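Local coordinates for protein putative L-alanine-DL-glutamate epimerase (Burkholderia xenovorans, PDB 3GO2) that binds magnesium and probably acts as a racemase or epimerase of the mandelate racemase/muconate lactonizing enzyme family, at residues G322-A334 / L367-P379. Numbering follows the deposited sequence.
Sequences GHLCTMINANFAA and LIIPDRPGWGTDP
In the modified TIM barrel of this enolase-superfamily enzyme, helix 323-335 follows barrel strand 314-317, and the loop after strand 366-368 runs back along the helix, on the face away from Cys325 and Asn329, where Trp375 packs on Ile328. Ile328 CG1 sits over the indole face, 3.6 Å from the centroid of the five-membered ring and only 6° off its normal, a CH-pi contact. CG1 lies beside the backbone N, anti to the carbonyl carbon, which sets it above the pyrrole part while CG2 reaches toward CH2 of the benzene part. Leu324 CD1 comes obliquely to CD1 of the same indole; its other branch, CD2, meets Pro379 CG at 3.8 Å. Val298 of helix 298-310 also touches both Ile328 and Trp375.

Asn331 approaches the indole at its rim, CB in the ring plane, with the amide turned 66° from it. ND2 donates well to Met327 O, one turn back, and only weakly to Trp375 O (2.8 Å, 129°), the one hydrogen bond made directly between helix and loop. OD1 accepts from a water that also donates to Pro370 O, and from Tyr108 N.

Met327 bends at chi2 and chi3 to fill the middle: CG against Thr377 CG2 (3.7 Å), SD against Pro370 CG, and CE at the edge of the Arg372 guanidinium. Towards the helix's C-terminal end, Ala330 CB touches both Leu367 CD2 (3.6 Å) and Ile369 CD1. Beyond Met327 CE, Arg372 bonds side-on within its own loop: NE and NH2 both donate to Gly376 O, NE from above the carbonyl plane and NH2 in that plane on a lone pair, 2.7 Å from the oxygen.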
ATOM      1  N   GLY A 322      12.896  -8.966  40.952  1.00 16.29           N
ATOM      2  CA  GLY A 322      13.226  -9.929  41.997  1.00 15.49           C
ATOM      3  C   GLY A 322      12.984 -11.375  41.603  1.00 15.56           C
ATOM      4  O   GLY A 322      12.572 -11.683  40.474  1.00 14.63           O
ATOM      5  N   HIS A 323      13.225 -12.282  42.549  1.00 14.74           N
ATOM      6  CA  HIS A 323      13.081 -13.717  42.253  1.00 15.15           C
ATOM      7  C   HIS A 323      11.682 -14.098  41.836  1.00 13.56           C
ATOM      8  O   HIS A 323      11.516 -15.001  41.037  1.00 13.90           O
ATOM      9  CB  HIS A 323      13.458 -14.602  43.451  1.00 15.46           C
ATOM     10  CG  HIS A 323      14.924 -14.689  43.716  1.00 16.80           C
ATOM     11  ND1 HIS A 323      15.885 -14.398  42.770  1.00 16.80           N
ATOM     12  CD2 HIS A 323      15.596 -15.056  44.837  1.00 19.49           C
ATOM     13  CE1 HIS A 323      17.081 -14.596  43.290  1.00 17.36           C
ATOM     14  NE2 HIS A 323      16.934 -14.994  44.545  1.00 17.35           N
ATOM     15  N   LEU A 324      10.653 -13.475  42.400  1.00 13.33           N
ATOM     16  CA  LEU A 324       9.292 -13.851  42.004  1.00 13.07           C
ATOM     17  C   LEU A 324       9.038 -13.529  40.521  1.00 13.36           C
ATOM     18  O   LEU A 324       8.435 -14.336  39.807  1.00 14.15           O
ATOM     19  CB  LEU A 324       8.241 -13.236  42.915  1.00 13.60           C
ATOM     20  CG  LEU A 324       6.782 -13.506  42.558  1.00 13.14           C
ATOM     21  CD1 LEU A 324       6.514 -14.997  42.360  1.00 14.58           C
ATOM     22  CD2 LEU A 324       5.850 -12.947  43.631  1.00 14.45           C
ATOM     23  N   CYS A 325       9.509 -12.385  40.052  1.00 13.73           N
ATOM     24  CA  CYS A 325       9.409 -12.083  38.615  1.00 13.76           C
ATOM     25  C   CYS A 325      10.119 -13.132  37.779  1.00 13.72           C
ATOM     26  O   CYS A 325       9.626 -13.510  36.714  1.00 13.57           O
ATOM     27  CB  CYS A 325       9.953 -10.708  38.287  1.00 13.80           C
ATOM     28  SG  CYS A 325       8.878  -9.373  38.872  1.00 17.28           S
ATOM     29  N   THR A 326      11.273 -13.607  38.243  1.00 13.68           N
ATOM     30  CA  THR A 326      11.987 -14.644  37.499  1.00 13.50           C
ATOM     31  C   THR A 326      11.159 -15.908  37.414  1.00 14.00           C
ATOM     32  O   THR A 326      11.080 -16.545  36.337  1.00 14.14           O
ATOM     33  CB  THR A 326      13.369 -14.948  38.131  1.00 12.68           C
ATOM     34  OG1 THR A 326      14.190 -13.784  38.043  1.00 13.05           O
ATOM     35  CG2 THR A 326      14.069 -16.096  37.396  1.00 13.64           C
ATOM     36  N   MET A 327      10.513 -16.278  38.524  1.00 14.48           N
ATOM     37  CA  MET A 327       9.702 -17.503  38.531  1.00 14.85           C
ATOM     38  C   MET A 327       8.420 -17.312  37.692  1.00 14.42           C
ATOM     39  O   MET A 327       7.989 -18.224  37.010  1.00 14.46           O
ATOM     40  CB  MET A 327       9.418 -17.957  39.956  1.00 14.60           C
ATOM     41  CG  MET A 327      10.653 -18.314  40.729  1.00 15.54           C
ATOM     42  SD  MET A 327      11.717 -19.604  39.967  1.00  9.09           S
ATOM     43  CE  MET A 327      12.248 -20.488  41.493  1.00 17.95           C
ATOM     44  N   ILE A 328       7.855 -16.115  37.691  1.00 13.92           N
ATOM     45  CA  ILE A 328       6.698 -15.839  36.827  1.00 13.11           C
ATOM     46  C   ILE A 328       7.080 -16.085  35.368  1.00 13.42           C
ATOM     47  O   ILE A 328       6.409 -16.826  34.624  1.00 13.00           O
ATOM     48  CB  ILE A 328       6.194 -14.391  37.053  1.00 12.82           C
ATOM     49  CG1 ILE A 328       5.546 -14.295  38.424  1.00 13.33           C
ATOM     50  CG2 ILE A 328       5.142 -13.952  36.008  1.00 13.46           C
ATOM     51  CD1 ILE A 328       5.249 -12.859  38.867  1.00 12.37           C
ATOM     52  N   ASN A 329       8.187 -15.464  34.984  1.00 13.22           N
ATOM     53  CA  ASN A 329       8.708 -15.569  33.628  1.00 13.12           C
ATOM     54  C   ASN A 329       9.151 -16.983  33.276  1.00 14.23           C
ATOM     55  O   ASN A 329       9.007 -17.417  32.124  1.00 13.51           O
ATOM     56  CB  ASN A 329       9.826 -14.557  33.435  1.00 13.23           C
ATOM     57  CG  ASN A 329       9.304 -13.159  33.208  1.00 13.14           C
ATOM     58  OD1 ASN A 329       8.460 -12.943  32.329  1.00 15.11           O
ATOM     59  ND2 ASN A 329       9.766 -12.205  34.008  1.00 14.74           N
ATOM     60  N   ALA A 330       9.683 -17.728  34.252  1.00 14.25           N
ATOM     61  CA  ALA A 330      10.053 -19.128  34.004  1.00 14.24           C
ATOM     62  C   ALA A 330       8.855 -19.960  33.575  1.00 13.58           C
ATOM     63  O   ALA A 330       8.971 -20.841  32.714  1.00 13.97           O
ATOM     64  CB  ALA A 330      10.690 -19.748  35.232  1.00 14.34           C
ATOM     65  N   ASN A 331       7.694 -19.705  34.172  1.00 13.58           N
ATOM     66  CA  ASN A 331       6.516 -20.455  33.813  1.00 13.92           C
ATOM     67  C   ASN A 331       5.992 -20.115  32.408  1.00 14.03           C
ATOM     68  O   ASN A 331       5.572 -20.994  31.666  1.00 14.09           O
ATOM     69  CB  ASN A 331       5.419 -20.301  34.875  1.00 13.60           C
ATOM     70  CG  ASN A 331       5.692 -21.149  36.104  1.00 14.01           C
ATOM     71  OD1 ASN A 331       5.246 -22.296  36.175  1.00 15.47           O
ATOM     72  ND2 ASN A 331       6.439 -20.610  37.071  1.00 13.26           N
ATOM     73  N   PHE A 332       6.018 -18.825  32.062  1.00 13.67           N
ATOM     74  CA  PHE A 332       5.736 -18.379  30.702  1.00 13.33           C
ATOM     75  C   PHE A 332       6.697 -19.033  29.714  1.00 13.85           C
ATOM     76  O   PHE A 332       6.279 -19.587  28.682  1.00 14.92           O
ATOM     77  CB  PHE A 332       5.888 -16.866  30.659  1.00 13.35           C
ATOM     78  CG  PHE A 332       5.841 -16.270  29.284  1.00 12.28           C
ATOM     79  CD1 PHE A 332       4.633 -16.040  28.637  1.00 13.33           C
ATOM     80  CD2 PHE A 332       7.007 -15.884  28.654  1.00 15.38           C
ATOM     81  CE1 PHE A 332       4.618 -15.442  27.347  1.00 13.17           C
ATOM     82  CE2 PHE A 332       6.984 -15.301  27.392  1.00 16.11           C
ATOM     83  CZ  PHE A 332       5.791 -15.066  26.758  1.00 14.79           C
ATOM     84  N   ALA A 333       7.983 -18.961  30.028  1.00 13.72           N
ATOM     85  CA  ALA A 333       9.027 -19.518  29.163  1.00 14.58           C
ATOM     86  C   ALA A 333       8.898 -21.037  28.971  1.00 15.67           C
ATOM     87  O   ALA A 333       9.232 -21.572  27.912  1.00 14.68           O
ATOM     88  CB  ALA A 333      10.407 -19.194  29.738  1.00 15.50           C
ATOM     89  N   ALA A 334       8.420 -21.734  29.993  1.00 15.27           N
ATOM     90  CA  ALA A 334       8.209 -23.161  29.892  1.00 16.09           C
ATOM     91  C   ALA A 334       7.178 -23.594  28.851  1.00 15.63           C
ATOM     92  O   ALA A 334       7.298 -24.674  28.251  1.00 15.52           O
ATOM     93  CB  ALA A 334       7.842 -23.716  31.268  1.00 16.29           C
ATOM     94  N   LEU A 367      18.094 -21.861  33.140  1.00 17.91           N
ATOM     95  CA  LEU A 367      17.253 -21.823  34.319  1.00 17.93           C
ATOM     96  C   LEU A 367      16.452 -23.110  34.415  1.00 17.31           C
ATOM     97  O   LEU A 367      15.839 -23.546  33.434  1.00 17.61           O
ATOM     98  CB  LEU A 367      16.288 -20.630  34.253  1.00 17.11           C
ATOM     99  CG  LEU A 367      15.191 -20.470  35.314  1.00 18.90           C
ATOM    100  CD1 LEU A 367      15.753 -20.260  36.730  1.00 18.84           C
ATOM    101  CD2 LEU A 367      14.266 -19.282  34.924  1.00 20.10           C
ATOM    102  N   ILE A 368      16.437 -23.718  35.601  1.00 17.77           N
ATOM    103  CA  ILE A 368      15.656 -24.924  35.843  1.00 18.38           C
ATOM    104  C   ILE A 368      14.243 -24.475  36.171  1.00 18.53           C
ATOM    105  O   ILE A 368      14.052 -23.598  37.005  1.00 18.92           O
ATOM    106  CB  ILE A 368      16.220 -25.707  37.050  1.00 19.03           C
ATOM    107  CG1 ILE A 368      17.655 -26.122  36.793  1.00 21.29           C
ATOM    108  CG2 ILE A 368      15.305 -26.881  37.415  1.00 20.68           C
ATOM    109  CD1 ILE A 368      17.821 -26.972  35.649  1.00 26.63           C
ATOM    110  N   ILE A 369      13.254 -25.043  35.501  1.00 18.36           N
ATOM    111  CA  ILE A 369      11.849 -24.677  35.747  1.00 18.33           C
ATOM    112  C   ILE A 369      11.343 -25.495  36.920  1.00 18.99           C
ATOM    113  O   ILE A 369      11.377 -26.726  36.866  1.00 19.22           O
ATOM    114  CB  ILE A 369      10.990 -24.974  34.509  1.00 18.25           C
ATOM    115  CG1 ILE A 369      11.553 -24.236  33.298  1.00 19.11           C
ATOM    116  CG2 ILE A 369       9.483 -24.604  34.762  1.00 18.09           C
ATOM    117  CD1 ILE A 369      11.834 -22.796  33.528  1.00 24.14           C
ATOM    118  N   PRO A 370      10.907 -24.825  37.989  1.00 19.83           N
ATOM    119  CA  PRO A 370      10.443 -25.534  39.185  1.00 20.51           C
ATOM    120  C   PRO A 370       9.112 -26.232  38.938  1.00 21.19           C
ATOM    121  O   PRO A 370       8.440 -25.939  37.936  1.00 19.86           O
ATOM    122  CB  PRO A 370      10.295 -24.410  40.223  1.00 21.01           C
ATOM    123  CG  PRO A 370      10.051 -23.164  39.404  1.00 21.33           C
ATOM    124  CD  PRO A 370      10.830 -23.358  38.131  1.00 20.21           C
ATOM    125  N   ASP A 371       8.740 -27.130  39.849  1.00 20.97           N
ATOM    126  CA  ASP A 371       7.486 -27.873  39.749  1.00 21.71           C
ATOM    127  C   ASP A 371       6.633 -27.828  41.011  1.00 20.59           C
ATOM    128  O   ASP A 371       5.909 -28.790  41.312  1.00 22.64           O
ATOM    129  CB  ASP A 371       7.750 -29.312  39.317  1.00 22.45           C
ATOM    130  CG  ASP A 371       8.550 -30.098  40.320  1.00 27.47           C
ATOM    131  OD1 ASP A 371       8.883 -29.559  41.399  1.00 31.46           O
ATOM    132  OD2 ASP A 371       8.862 -31.281  39.998  1.00 33.38           O
ATOM    133  N   ARG A 372       6.661 -26.697  41.699  1.00 19.03           N
ATOM    134  CA  ARG A 372       5.856 -26.480  42.891  1.00 18.53           C
ATOM    135  C   ARG A 372       4.544 -25.798  42.527  1.00 18.00           C
ATOM    136  O   ARG A 372       4.463 -25.154  41.481  1.00 17.46           O
ATOM    137  CB  ARG A 372       6.611 -25.596  43.881  1.00 19.26           C
ATOM    138  CG  ARG A 372       7.865 -26.271  44.453  1.00 22.09           C
ATOM    139  CD  ARG A 372       8.604 -25.410  45.465  1.00 25.42           C
ATOM    140  NE  ARG A 372       9.316 -24.349  44.779  1.00 25.50           N
ATOM    141  CZ  ARG A 372      10.531 -24.453  44.248  1.00 23.56           C
ATOM    142  NH1 ARG A 372      11.212 -25.582  44.318  1.00 25.81           N
ATOM    143  NH2 ARG A 372      11.054 -23.431  43.597  1.00 18.25           N
ATOM    144  N   PRO A 373       3.502 -25.960  43.366  1.00 17.23           N
ATOM    145  CA  PRO A 373       2.255 -25.296  42.989  1.00 16.25           C
ATOM    146  C   PRO A 373       2.434 -23.771  42.924  1.00 15.79           C
ATOM    147  O   PRO A 373       3.038 -23.184  43.817  1.00 16.47           O
ATOM    148  CB  PRO A 373       1.283 -25.690  44.106  1.00 16.57           C
ATOM    149  CG  PRO A 373       1.828 -27.041  44.586  1.00 17.35           C
ATOM    150  CD  PRO A 373       3.314 -26.904  44.491  1.00 17.17           C
ATOM    151  N   GLY A 374       1.887 -23.161  41.888  1.00 15.63           N
ATOM    152  CA  GLY A 374       2.025 -21.738  41.678  1.00 14.40           C
ATOM    153  C   GLY A 374       3.266 -21.383  40.873  1.00 14.78           C
ATOM    154  O   GLY A 374       3.762 -22.178  40.082  1.00 14.61           O
ATOM    155  N   TRP A 375       3.756 -20.169  41.066  1.00 14.25           N
ATOM    156  CA  TRP A 375       4.896 -19.663  40.324  1.00 14.46           C
ATOM    157  C   TRP A 375       6.202 -20.352  40.665  1.00 14.81           C
ATOM    158  O   TRP A 375       7.077 -20.468  39.800  1.00 14.82           O
ATOM    159  CB  TRP A 375       5.067 -18.159  40.533  1.00 13.91           C
ATOM    160  CG  TRP A 375       3.957 -17.311  39.992  1.00 14.21           C
ATOM    161  CD1 TRP A 375       3.263 -16.373  40.681  1.00 13.02           C
ATOM    162  CD2 TRP A 375       3.466 -17.264  38.638  1.00 13.29           C
ATOM    163  NE1 TRP A 375       2.328 -15.767  39.866  1.00 14.06           N
ATOM    164  CE2 TRP A 375       2.433 -16.298  38.602  1.00 13.31           C
ATOM    165  CE3 TRP A 375       3.809 -17.923  37.450  1.00 13.66           C
ATOM    166  CZ2 TRP A 375       1.730 -15.989  37.418  1.00 14.98           C
ATOM    167  CZ3 TRP A 375       3.087 -17.606  36.270  1.00 14.91           C
ATOM    168  CH2 TRP A 375       2.067 -16.673  36.277  1.00 15.57           C
ATOM    169  N   GLY A 376       6.344 -20.803  41.923  1.00 14.82           N
ATOM    170  CA  GLY A 376       7.582 -21.475  42.337  1.00 15.03           C
ATOM    171  C   GLY A 376       8.338 -20.804  43.472  1.00 15.28           C
ATOM    172  O   GLY A 376       9.356 -21.315  43.944  1.00 16.68           O
ATOM    173  N   THR A 377       7.873 -19.627  43.900  1.00 15.55           N
ATOM    174  CA  THR A 377       8.450 -18.957  45.072  1.00 15.24           C
ATOM    175  C   THR A 377       7.410 -18.005  45.643  1.00 15.36           C
ATOM    176  O   THR A 377       6.536 -17.537  44.917  1.00 16.45           O
ATOM    177  CB  THR A 377       9.759 -18.243  44.698  1.00 15.17           C
ATOM    178  OG1 THR A 377      10.503 -17.909  45.874  1.00 16.27           O
ATOM    179  CG2 THR A 377       9.483 -16.941  43.909  1.00 14.23           C
ATOM    180  N   ASP A 378       7.475 -17.756  46.952  1.00 15.27           N
ATOM    181  CA  ASP A 378       6.578 -16.844  47.647  1.00 15.98           C
ATOM    182  C   ASP A 378       7.410 -15.772  48.333  1.00 15.97           C
ATOM    183  O   ASP A 378       8.445 -16.069  48.930  1.00 16.18           O
ATOM    184  CB  ASP A 378       5.794 -17.584  48.732  1.00 15.96           C
ATOM    185  CG  ASP A 378       4.819 -18.592  48.169  1.00 17.93           C
ATOM    186  OD1 ASP A 378       4.156 -18.287  47.139  1.00 16.12           O
ATOM    187  OD2 ASP A 378       4.695 -19.686  48.781  1.00 21.04           O
ATOM    188  N   PRO A 379       6.991 -14.513  48.238  1.00 15.72           N
ATOM    189  CA  PRO A 379       7.558 -13.498  49.118  1.00 16.18           C
ATOM    190  C   PRO A 379       7.304 -13.866  50.570  1.00 16.02           C
ATOM    191  O   PRO A 379       6.307 -14.517  50.883  1.00 16.83           O
ATOM    192  CB  PRO A 379       6.801 -12.212  48.730  1.00 15.80           C
ATOM    193  CG  PRO A 379       6.254 -12.512  47.368  1.00 15.14           C
ATOM    194  CD  PRO A 379       5.947 -13.960  47.357  1.00 16.26           C
TER
HETATM  195  O   HOH W   1       7.038 -23.559  37.836  1.00 18.95           O